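Local coordinates for protein putative sugar phosphate isomerase (Acidithiobacillus ferrooxidans, PDB 3L2H) that is a putative sugar phosphate isomerase of the cupin family and probably binds a metal ion in its beta-barrel pocket, at residues H24-G29 and V129-Q134; E61-L64 and E69-V72; V96-P99 and A104-I107; K136-Y139 and E144-L147. One frame throughout, in Å; residues are numbered along the deposited sequence. Where two conformers were deposited one is given.

Going from the N terminus, the chain first reaches the turn 24-29, which waits about a hundred residues for its partner 129-134: contact 1 closes this long loop and brings the turn between strands 20-24 and 27-36 to the end of strand 126-131. Two short loops nest inside it in series. Contact 2 joins 61-64 to 69-72, and contact 3 joins 96-99 to 104-107; their centres are only about 4 Å apart, and both border the same bound ethanediol in the cupin pocket. Contact 4, the hairpin 136-139 with 144-147, opens after contact 1 has closed, beside strand 126-131 and toward a second subunit. No two contacts cross.

Contact 1 (H24-G29 and V129-Q134); sequences HFLNPG and VDYPNQ
Leu26 lays its CD1 methyl over one face of the Tyr131 ring, and His24 comes to the same phenol nearer its hydroxyl end. Leu26 CD1 stands 3.6 Å from the centroid of the Tyr131 ring, a CH-pi contact shifted toward the rim, where CD1 is 3.4 Å from Tyr131 CD2. Because CD1 is anti to CA (chi2 174°), the methyl is carried straight out to the ring, the side chains crossing at about a right angle. Val129 CG1 covers the opposite face, so the phenol is held between two aliphatic groups.

With CG anti to N (chi1 -163°), His24 carries its imidazole toward Tyr131, and its own turn fixes the ring: Leu26 N donates to His24 ND1 at 3.0 Å, in the ring plane. With ND1 so engaged, the NE2 side lies beside the phenol, His24 NE2 3.7 Å from Tyr131 CE1 and the ring planes 68° apart, an oblique meeting. A water lies 3.1 Å from His24 NE2 and also beside Tyr131 OH, where the modelled 2.5 Å is short and that link doubtful. Gln134 CG packs against Leu26 CB, while Gln134 NE2 is hydrogen-bonded to Glu61 OE2.

The contact fastens the type I turn His24-Asn27 to the end of strand 126-131. With no direct hydrogen bond between the segments, their hold rests on apolar packing against the phenol and at most a doubtful water link.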
loop_
_atom_site.group_PDB
_atom_site.type_symbol
_atom_site.label_atom_id
_atom_site.label_comp_id
_atom_site.label_asym_id
_atom_site.label_seq_id
_atom_site.Cartn_x
_atom_site.Cartn_y
_atom_site.Cartn_z
ATOM N N HIS B 24 -24.608 15.907 2.402
ATOM C CA HIS B 24 -23.394 15.911 3.191
ATOM C C HIS B 24 -23.730 16.183 4.672
ATOM O O HIS B 24 -24.524 17.113 4.996
ATOM C CB HIS B 24 -22.406 16.924 2.644
ATOM C CG HIS B 24 -21.033 16.696 3.142
ATOM N ND1 HIS B 24 -20.669 16.942 4.446
ATOM C CD2 HIS B 24 -19.955 16.139 2.544
ATOM C CE1 HIS B 24 -19.422 16.556 4.623
ATOM N NE2 HIS B 24 -18.960 16.089 3.482
ATOM N N PHE B 25 -23.115 15.429 5.596
ATOM C CA PHE B 25 -23.490 15.603 7.028
ATOM C C PHE B 25 -23.057 16.951 7.641
ATOM O O PHE B 25 -23.588 17.354 8.697
ATOM C CB PHE B 25 -22.997 14.444 7.899
ATOM C CG PHE B 25 -21.552 14.556 8.331
ATOM C CD1 PHE B 25 -20.528 14.348 7.438
ATOM C CD2 PHE B 25 -21.228 14.858 9.637
ATOM C CE1 PHE B 25 -19.183 14.421 7.846
ATOM C CE2 PHE B 25 -19.874 14.963 10.026
ATOM C CZ PHE B 25 -18.871 14.696 9.124
ATOM N N LEU B 26 -22.168 17.667 6.944
ATOM C CA LEU B 26 -21.705 18.981 7.370
ATOM C C LEU B 26 -22.298 20.122 6.563
ATOM O O LEU B 26 -22.006 21.295 6.874
ATOM C CB LEU B 26 -20.157 19.037 7.378
ATOM C CG LEU B 26 -19.452 18.208 8.478
ATOM C CD1 LEU B 26 -17.881 18.189 8.350
ATOM C CD2 LEU B 26 -19.873 18.687 9.882
ATOM N N ASN B 27 -23.162 19.825 5.590
ATOM C CA ASN B 27 -23.730 20.899 4.734
ATOM C C ASN B 27 -25.110 20.502 4.237
ATOM O O ASN B 27 -25.230 19.660 3.324
ATOM C CB ASN B 27 -22.808 21.247 3.552
ATOM C CG ASN B 27 -23.318 22.417 2.750
ATOM O OD1 ASN B 27 -24.412 22.938 3.011
ATOM N ND2 ASN B 27 -22.561 22.809 1.728
ATOM N N PRO B 28 -26.153 21.094 4.820
ATOM C CA PRO B 28 -27.491 20.699 4.416
ATOM C C PRO B 28 -27.855 21.173 3.016
ATOM O O PRO B 28 -28.823 20.687 2.448
ATOM C CB PRO B 28 -28.398 21.353 5.498
ATOM C CG PRO B 28 -27.637 22.429 6.031
ATOM C CD PRO B 28 -26.192 22.031 5.963
ATOM N N GLY B 29 -27.091 22.119 2.467
ATOM C CA GLY B 29 -27.283 22.537 1.090
ATOM C C GLY B 29 -26.616 21.619 0.076
ATOM O O GLY B 29 -26.883 21.727 -1.140
ATOM N N VAL B 129 -9.289 14.347 5.935
ATOM C CA VAL B 129 -10.023 15.338 5.182
ATOM C C VAL B 129 -10.273 16.542 6.047
ATOM O O VAL B 129 -10.770 16.398 7.171
ATOM C CB VAL B 129 -11.358 14.804 4.678
ATOM C CG1 VAL B 129 -12.071 15.904 3.803
ATOM C CG2 VAL B 129 -11.172 13.473 3.930
ATOM N N ASP B 130 -9.965 17.732 5.526
ATOM C CA ASP B 130 -10.198 18.962 6.251
ATOM C C ASP B 130 -11.464 19.617 5.759
ATOM O O ASP B 130 -11.723 19.638 4.560
ATOM C CB ASP B 130 -9.064 19.946 6.096
ATOM C CG ASP B 130 -7.851 19.558 6.908
ATOM O OD1 ASP B 130 -8.050 18.869 7.930
ATOM O OD2 ASP B 130 -6.711 19.860 6.484
ATOM N N TYR B 131 -12.263 20.098 6.714
ATOM C CA TYR B 131 -13.443 20.918 6.421
ATOM C C TYR B 131 -13.201 22.311 6.993
ATOM O O TYR B 131 -13.660 22.634 8.095
ATOM C CB TYR B 131 -14.696 20.270 6.990
ATOM C CG TYR B 131 -14.957 18.894 6.451
ATOM C CD1 TYR B 131 -15.477 18.708 5.190
ATOM C CD2 TYR B 131 -14.663 17.780 7.206
ATOM C CE1 TYR B 131 -15.726 17.458 4.689
ATOM C CE2 TYR B 131 -14.893 16.503 6.711
ATOM C CZ TYR B 131 -15.444 16.350 5.470
ATOM O OH TYR B 131 -15.660 15.078 4.975
ATOM N N PRO B 132 -12.469 23.144 6.255
ATOM C CA PRO B 132 -12.023 24.406 6.880
ATOM C C PRO B 132 -13.165 25.311 7.384
ATOM O O PRO B 132 -12.987 25.985 8.406
ATOM C CB PRO B 132 -11.219 25.095 5.782
ATOM C CG PRO B 132 -10.823 23.979 4.787
ATOM C CD PRO B 132 -11.906 22.933 4.896
ATOM N N ASN B 133 -14.314 25.312 6.715
ATOM C CA ASN B 133 -15.414 26.213 7.100
ATOM C C ASN B 133 -16.128 25.736 8.346
ATOM O O ASN B 133 -16.808 26.551 9.012
ATOM C CB ASN B 133 -16.420 26.444 5.959
ATOM C CG ASN B 133 -15.804 27.238 4.798
ATOM O OD1 ASN B 133 -14.766 27.906 4.963
ATOM N ND2 ASN B 133 -16.422 27.159 3.647
ATOM N N GLN B 134 -15.941 24.470 8.695
ATOM C CA GLN B 134 -16.468 23.947 9.919
ATOM C C GLN B 134 -15.382 23.843 11.024
ATOM O O GLN B 134 -15.706 23.427 12.098
ATOM C CB GLN B 134 -17.100 22.558 9.698
ATOM C CG GLN B 134 -18.164 22.539 8.555
ATOM C CD GLN B 134 -19.212 23.593 8.719
ATOM O OE1 GLN B 134 -19.648 23.875 9.843
ATOM N NE2 GLN B 134 -19.625 24.213 7.625
HETATM O O HOH W 1 -16.262 14.804 2.515
#

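Contact 2 (E61-L64 and E69-V72); sequences EYHL and EEAV. With EDO (1,2-ethanediol), chain N.
This is part of the first conserved motif of the cupin fold, whose histidines and glutamate line the metal pocket in relatives: His63 meets Glu70 across the mouth of a short loop. His63 NE2 donates to Glu70 OE1 at 2.8 Å with an almost straight angle of 171°, the oxygen lying close to the ring plane and using its syn lone pair. The carboxylate is turned 40° from the imidazole. At the other side of the ring, His63 ND1 donates to Glu61 O at 2.9 Å, so two bonds fix its rotation. Glu70 arrives on an extended chain, and an ethanediol, probably from the crystallisation liquor, meets its second oxygen: O1 of the diol is modelled as donor to Glu70 OE2 at 2.5 Å, so short that the exact distance is doubtful, and lies 3.3 Å from His63 CE1. Were His63 an alanine, Glu70 OE1 would probably be left without this N-H donor and the carboxylate freer to turn. His105 and His65 also pack against the His63 ring, consistent with a metal-binding cluster. Around the pair, His63 touches Val129 and Tyr131 of strand 126-131, while Glu70, on strand 70-76, bonds through its backbone to Phe98 of strand 95-98.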
loop_
_atom_site.group_PDB
_atom_site.type_symbol
_atom_site.label_atom_id
_atom_site.label_comp_id
_atom_site.label_asym_id
_atom_site.label_seq_id
_atom_site.Cartn_x
_atom_site.Cartn_y
_atom_site.Cartn_z
ATOM N N GLU B 61 -19.468 19.574 1.198
ATOM C CA GLU B 61 -18.987 20.613 2.106
ATOM C C GLU B 61 -17.567 20.905 1.707
ATOM O O GLU B 61 -16.774 19.976 1.497
ATOM C CB GLU B 61 -19.024 20.156 3.564
ATOM C CG GLU B 61 -18.294 21.100 4.529
ATOM C CD GLU B 61 -18.930 22.477 4.664
ATOM O OE1 GLU B 61 -20.073 22.651 4.185
ATOM O OE2 GLU B 61 -18.315 23.416 5.272
ATOM N N TYR B 62 -17.242 22.182 1.542
ATOM C CA TYR B 62 -15.881 22.662 1.228
ATOM C C TYR B 62 -14.837 21.833 1.943
ATOM O O TYR B 62 -14.825 21.784 3.175
ATOM C CB TYR B 62 -15.788 24.101 1.655
ATOM C CG TYR B 62 -14.554 24.878 1.255
ATOM C CD1 TYR B 62 -14.277 25.171 -0.080
ATOM C CD2 TYR B 62 -13.667 25.326 2.220
ATOM C CE1 TYR B 62 -13.142 25.924 -0.440
ATOM C CE2 TYR B 62 -12.553 26.087 1.889
ATOM C CZ TYR B 62 -12.299 26.378 0.563
ATOM O OH TYR B 62 -11.198 27.098 0.260
ATOM N N HIS B 63 -13.968 21.164 1.170
ATOM C CA HIS B 63 -13.053 20.206 1.776
ATOM C C HIS B 63 -11.728 20.017 1.019
ATOM O O HIS B 63 -11.586 20.371 -0.156
ATOM C CB HIS B 63 -13.764 18.845 1.927
ATOM C CG HIS B 63 -13.977 18.147 0.624
ATOM N ND1 HIS B 63 -15.133 18.275 -0.111
ATOM C CD2 HIS B 63 -13.126 17.413 -0.142
ATOM C CE1 HIS B 63 -15.021 17.583 -1.232
ATOM N NE2 HIS B 63 -13.797 17.083 -1.298
ATOM N N LEU B 64 -10.775 19.416 1.733
ATOM C CA LEU B 64 -9.439 19.134 1.236
ATOM C C LEU B 64 -9.064 17.731 1.663
ATOM O O LEU B 64 -9.089 17.413 2.859
ATOM C CB LEU B 64 -8.432 20.109 1.851
ATOM C CG LEU B 64 -6.975 19.908 1.449
ATOM C CD1 LEU B 64 -6.732 20.269 -0.013
ATOM C CD2 LEU B 64 -6.085 20.764 2.339
ATOM N N GLU B 69 -7.047 11.335 -4.164
ATOM C CA GLU B 69 -7.303 12.218 -5.290
ATOM C C GLU B 69 -8.791 12.230 -5.654
ATOM O O GLU B 69 -9.518 11.272 -5.400
ATOM C CB GLU B 69 -6.448 11.787 -6.507
ATOM C CG GLU B 69 -4.975 12.091 -6.219
ATOM C CD GLU B 69 -4.063 11.793 -7.368
ATOM O OE1 GLU B 69 -4.473 11.005 -8.231
ATOM O OE2 GLU B 69 -2.935 12.342 -7.370
ATOM N N GLU B 70 -9.237 13.320 -6.274
ATOM C CA GLU B 70 -10.628 13.492 -6.644
ATOM C C GLU B 70 -10.631 14.294 -7.947
ATOM O O GLU B 70 -9.730 15.104 -8.146
ATOM C CB GLU B 70 -11.335 14.276 -5.525
ATOM C CG GLU B 70 -12.737 14.545 -5.705
ATOM C CD GLU B 70 -13.399 15.060 -4.419
ATOM O OE1 GLU B 70 -12.794 15.821 -3.597
ATOM O OE2 GLU B 70 -14.543 14.658 -4.255
ATOM N N ALA B 71 -11.647 14.114 -8.785
ATOM C CA ALA B 71 -11.804 14.913 -9.991
ATOM C C ALA B 71 -13.268 15.005 -10.389
ATOM O O ALA B 71 -14.082 14.164 -9.983
ATOM C CB ALA B 71 -10.975 14.324 -11.148
ATOM N N VAL B 72 -13.596 16.014 -11.205
ATOM C CA VAL B 72 -14.967 16.268 -11.647
ATOM C C VAL B 72 -14.977 16.536 -13.133
ATOM O O VAL B 72 -14.132 17.279 -13.630
ATOM C CB VAL B 72 -15.614 17.454 -10.915
ATOM C CG1 VAL B 72 -17.074 17.667 -11.414
ATOM C CG2 VAL B 72 -15.580 17.279 -9.378
HETATM C C1 EDO N . -17.404 16.359 -4.966
HETATM O O1 EDO N . -16.354 16.316 -3.974
HETATM C C2 EDO N . -17.088 17.382 -6.030
HETATM O O2 EDO N . -17.373 18.686 -5.478
#

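Contact 3 (V96-P99 and A104-I107); sequences VGFP and AHSI. With EDO (1,2-ethanediol), chain N.
Phe98 and His105 lie one over the other as an offset stack, their ring centroids 4.0 Å apart and their planes only 13° from parallel. The histidine can be followed outward. Its CB already rests on the phenyl tip, 3.5 Å from Phe98 CZ. CG comes closer still, 3.3 Å from the same Phe98 CZ, which lies over the imidazole face. His105 ND1 sits above the rim of the phenyl, 3.5 Å from Phe98 CE2, and CE1 beyond it is 3.6 Å from that CE2 atom. On the other branch, His105 CD2 is 3.8 Å from Phe98 CZ, at the fringe of the overlap. The last atom, NE2, turns from the phenyl to the bound ethanediol: His105 NE2 and the diol's O2 are hydrogen-bonded at 2.7 Å.

The first torsion of His105 is unusual, 94°, well past the ordinary staggered value, which suggests that the side chain is swung to suit the phenyl and the pocket. Ile107 CD1 borders the same hydroxyl, 3.9 Å from the diol's O2. Phe98 also packs on Met83 of strand 79-83 and on Leu7 of a neighbouring subunit, and His105 touches Glu70 and meets the ring of His63. The stack covers one face of a histidine whose NE2 meets the diol, as in the second conserved motif of cupins, where a histidine at the start of such a strand commonly completes the metal site.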
loop_
_atom_site.group_PDB
_atom_site.type_symbol
_atom_site.label_atom_id
_atom_site.label_comp_id
_atom_site.label_asym_id
_atom_site.label_seq_id
_atom_site.Cartn_x
_atom_site.Cartn_y
_atom_site.Cartn_z
ATOM N N VAL B 96 -11.949 19.323 -13.650
ATOM C CA VAL B 96 -11.142 19.792 -12.549
ATOM C C VAL B 96 -10.635 18.584 -11.770
ATOM O O VAL B 96 -11.386 17.617 -11.532
ATOM C CB VAL B 96 -11.921 20.852 -11.679
ATOM C CG1 VAL B 96 -13.159 20.323 -11.173
ATOM C CG2 VAL B 96 -11.067 21.365 -10.499
ATOM N N GLY B 97 -9.347 18.615 -11.442
ATOM C CA GLY B 97 -8.716 17.550 -10.694
ATOM C C GLY B 97 -8.028 18.080 -9.450
ATOM O O GLY B 97 -7.445 19.189 -9.463
ATOM N N PHE B 98 -8.064 17.280 -8.390
ATOM C CA PHE B 98 -7.464 17.657 -7.117
ATOM C C PHE B 98 -6.410 16.672 -6.655
ATOM O O PHE B 98 -6.735 15.639 -6.037
ATOM C CB PHE B 98 -8.548 17.786 -6.056
ATOM C CG PHE B 98 -9.557 18.835 -6.392
ATOM C CD1 PHE B 98 -9.310 20.153 -6.080
ATOM C CD2 PHE B 98 -10.715 18.521 -7.059
ATOM C CE1 PHE B 98 -10.203 21.121 -6.435
ATOM C CE2 PHE B 98 -11.629 19.488 -7.362
ATOM C CZ PHE B 98 -11.349 20.793 -7.072
ATOM N N PRO B 99 -5.141 16.985 -6.949
ATOM C CA PRO B 99 -4.052 16.268 -6.326
ATOM C C PRO B 99 -4.181 16.432 -4.798
ATOM O O PRO B 99 -4.785 17.386 -4.319
ATOM C CB PRO B 99 -2.802 16.981 -6.867
ATOM C CG PRO B 99 -3.259 17.657 -8.136
ATOM C CD PRO B 99 -4.668 18.050 -7.857
ATOM N N ALA B 104 -8.604 23.184 -1.254
ATOM C CA ALA B 104 -9.970 22.943 -0.760
ATOM C C ALA B 104 -10.960 23.418 -1.827
ATOM O O ALA B 104 -10.717 24.424 -2.487
ATOM C CB ALA B 104 -10.194 23.680 0.576
ATOM N N HIS B 105 -12.069 22.718 -1.988
ATOM C CA HIS B 105 -13.065 23.107 -2.959
ATOM C C HIS B 105 -14.466 22.701 -2.609
ATOM O O HIS B 105 -14.694 21.790 -1.800
ATOM C CB HIS B 105 -12.733 22.467 -4.337
ATOM C CG HIS B 105 -13.435 21.176 -4.588
ATOM N ND1 HIS B 105 -12.944 19.965 -4.161
ATOM C CD2 HIS B 105 -14.611 20.911 -5.219
ATOM C CE1 HIS B 105 -13.797 19.006 -4.509
ATOM N NE2 HIS B 105 -14.809 19.557 -5.171
ATOM N N SER B 106 -15.400 23.375 -3.272
ATOM C CA SER B 106 -16.769 22.957 -3.373
ATOM C C SER B 106 -17.325 23.501 -4.702
ATOM O O SER B 106 -16.751 24.385 -5.306
ATOM C CB SER B 106 -17.628 23.427 -2.187
ATOM O OG SER B 106 -17.596 24.846 -2.059
ATOM N N ILE B 107 -18.435 22.927 -5.147
ATOM C CA ILE B 107 -19.155 23.386 -6.322
ATOM C C ILE B 107 -20.604 23.716 -5.950
ATOM O O ILE B 107 -21.252 22.957 -5.205
ATOM C CB ILE B 107 -19.161 22.307 -7.428
ATOM C CG1 ILE B 107 -17.760 22.132 -8.015
ATOM C CG2 ILE B 107 -20.161 22.642 -8.585
ATOM C CD1 ILE B 107 -17.523 20.787 -8.757
HETATM C C1 EDO N . -17.404 16.359 -4.966
HETATM O O1 EDO N . -16.354 16.316 -3.974
HETATM C C2 EDO N . -17.088 17.382 -6.030
HETATM O O2 EDO N . -17.373 18.686 -5.478
#

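Contact 4 (K136-Y139 and E144-L147); sequences KRLY and EWNL
Tyr139 turns an edge of its ring to the backbone of Asn146, with CD2 3.7 Å from Asn146 O, while one face of the ring carries Arg137 CG. In this antiparallel beta hairpin the indole of Trp145 lies on the face that carries Leu138 and Leu147, and Leu138 reaches it obliquely: Leu138 CD2 is 3.9 Å from Trp145 CE3.

Tyr139 and Asn146 form the hydrogen-bonded pair. Tyr139 N donates to Asn146 O at 2.9 Å, nearly straight at 175°, and Asn146 N returns a bond of the same length to Tyr139 O. The Asn146 amide is steadied by its own chain, ND2 donating to Trp145 O at 3.0 Å from above the carbonyl plane, and its OD1 takes Tyr139 OH of the second subunit. Trp145, Asn146 and Leu147 also pair with a strand of that subunit, carrying the sheet across the interface.

On the face of Leu138, the side chains of Lys136, Leu147 and Trp145 gather beside it. Leu138 holds CG anti to N (chi1 172°), which sends its methyls toward the partner strand. With an alanine here, both methyls go, and the benzo part of Trp145 would probably lose an apolar neighbour, opening a gap between strand 136-139 and the indole. One further touch lies on the aliphatic stem of the lysine: Lys136 CD packs 3.9 Å from Leu147 CD2.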
loop_
_atom_site.group_PDB
_atom_site.type_symbol
_atom_site.label_atom_id
_atom_site.label_comp_id
_atom_site.label_asym_id
_atom_site.label_seq_id
_atom_site.Cartn_x
_atom_site.Cartn_y
_atom_site.Cartn_z
ATOM N N LYS B 136 -12.987 21.687 11.274
ATOM C CA LYS B 136 -12.873 20.270 11.610
ATOM C C LYS B 136 -11.923 19.502 10.689
ATOM O O LYS B 136 -11.844 19.776 9.509
ATOM C CB LYS B 136 -14.258 19.596 11.555
ATOM C CG LYS B 136 -15.220 20.061 12.672
ATOM C CD LYS B 136 -16.556 19.543 12.446
ATOM C CE LYS B 136 -17.642 20.280 13.307
ATOM N NZ LYS B 136 -17.187 20.544 14.679
ATOM N N ARG B 137 -11.271 18.506 11.266
ATOM C CA ARG B 137 -10.428 17.580 10.545
ATOM C C ARG B 137 -10.995 16.199 10.798
ATOM O O ARG B 137 -11.263 15.834 11.951
ATOM C CB ARG B 137 -8.984 17.645 11.028
ATOM C CG ARG B 137 -8.073 16.591 10.366
ATOM C CD ARG B 137 -6.597 16.930 10.526
ATOM N NE ARG B 137 -6.216 17.995 9.620
ATOM C CZ ARG B 137 -4.988 18.485 9.530
ATOM N NH1 ARG B 137 -4.006 17.982 10.284
ATOM N NH2 ARG B 137 -4.724 19.449 8.675
ATOM N N LEU B 138 -11.166 15.442 9.721
ATOM C CA LEU B 138 -11.594 14.048 9.812
ATOM C C LEU B 138 -10.418 13.101 9.527
ATOM O O LEU B 138 -9.800 13.223 8.503
ATOM C CB LEU B 138 -12.671 13.768 8.796
ATOM C CG LEU B 138 -13.103 12.307 8.621
ATOM C CD1 LEU B 138 -13.821 11.803 9.842
ATOM C CD2 LEU B 138 -13.975 12.179 7.359
ATOM N N TYR B 139 -10.159 12.159 10.433
ATOM C CA TYR B 139 -9.159 11.154 10.231
ATOM C C TYR B 139 -9.960 9.888 9.995
ATOM O O TYR B 139 -10.770 9.518 10.854
ATOM C CB TYR B 139 -8.309 10.977 11.469
ATOM C CG TYR B 139 -7.565 12.190 11.949
ATOM C CD1 TYR B 139 -6.293 12.486 11.485
ATOM C CD2 TYR B 139 -8.128 13.023 12.905
ATOM C CE1 TYR B 139 -5.610 13.638 11.978
ATOM C CE2 TYR B 139 -7.496 14.140 13.357
ATOM C CZ TYR B 139 -6.202 14.423 12.912
ATOM O OH TYR B 139 -5.592 15.524 13.431
ATOM N N GLU B 144 -12.579 3.277 11.307
ATOM C CA GLU B 144 -12.566 4.158 12.445
ATOM C C GLU B 144 -12.644 5.579 11.876
ATOM O O GLU B 144 -11.714 6.013 11.194
ATOM C CB GLU B 144 -11.298 3.975 13.279
ATOM C CG GLU B 144 -11.227 2.633 13.994
ATOM C CD GLU B 144 -12.430 2.437 14.887
ATOM O OE1 GLU B 144 -12.668 3.305 15.759
ATOM O OE2 GLU B 144 -13.148 1.438 14.687
ATOM N N TRP B 145 -13.748 6.288 12.112
ATOM C CA TRP B 145 -13.871 7.675 11.647
ATOM C C TRP B 145 -13.763 8.565 12.880
ATOM O O TRP B 145 -14.520 8.370 13.853
ATOM C CB TRP B 145 -15.198 7.949 10.960
ATOM C CG TRP B 145 -15.460 7.201 9.696
ATOM C CD1 TRP B 145 -15.365 5.868 9.497
ATOM C CD2 TRP B 145 -15.908 7.761 8.477
ATOM N NE1 TRP B 145 -15.733 5.549 8.208
ATOM C CE2 TRP B 145 -16.065 6.694 7.554
ATOM C CE3 TRP B 145 -16.217 9.048 8.079
ATOM C CZ2 TRP B 145 -16.501 6.879 6.262
ATOM C CZ3 TRP B 145 -16.652 9.244 6.741
ATOM C CH2 TRP B 145 -16.790 8.160 5.867
ATOM N N ASN B 146 -12.798 9.483 12.864
ATOM C CA ASN B 146 -12.519 10.331 14.019
ATOM C C ASN B 146 -12.573 11.812 13.591
ATOM O O ASN B 146 -11.764 12.234 12.807
ATOM C CB ASN B 146 -11.129 10.060 14.632
ATOM C CG ASN B 146 -10.988 8.751 15.378
ATOM O OD1 ASN B 146 -9.845 8.445 15.825
ATOM N ND2 ASN B 146 -12.082 7.982 15.567
ATOM N N LEU B 147 -13.543 12.580 14.103
ATOM C CA LEU B 147 -13.726 13.987 13.742
ATOM C C LEU B 147 -13.258 14.842 14.930
ATOM O O LEU B 147 -13.713 14.640 16.054
ATOM C CB LEU B 147 -15.171 14.268 13.404
ATOM C CG LEU B 147 -15.545 15.587 12.716
ATOM C CD1 LEU B 147 -14.962 15.688 11.288
ATOM C CD2 LEU B 147 -17.069 15.713 12.736
#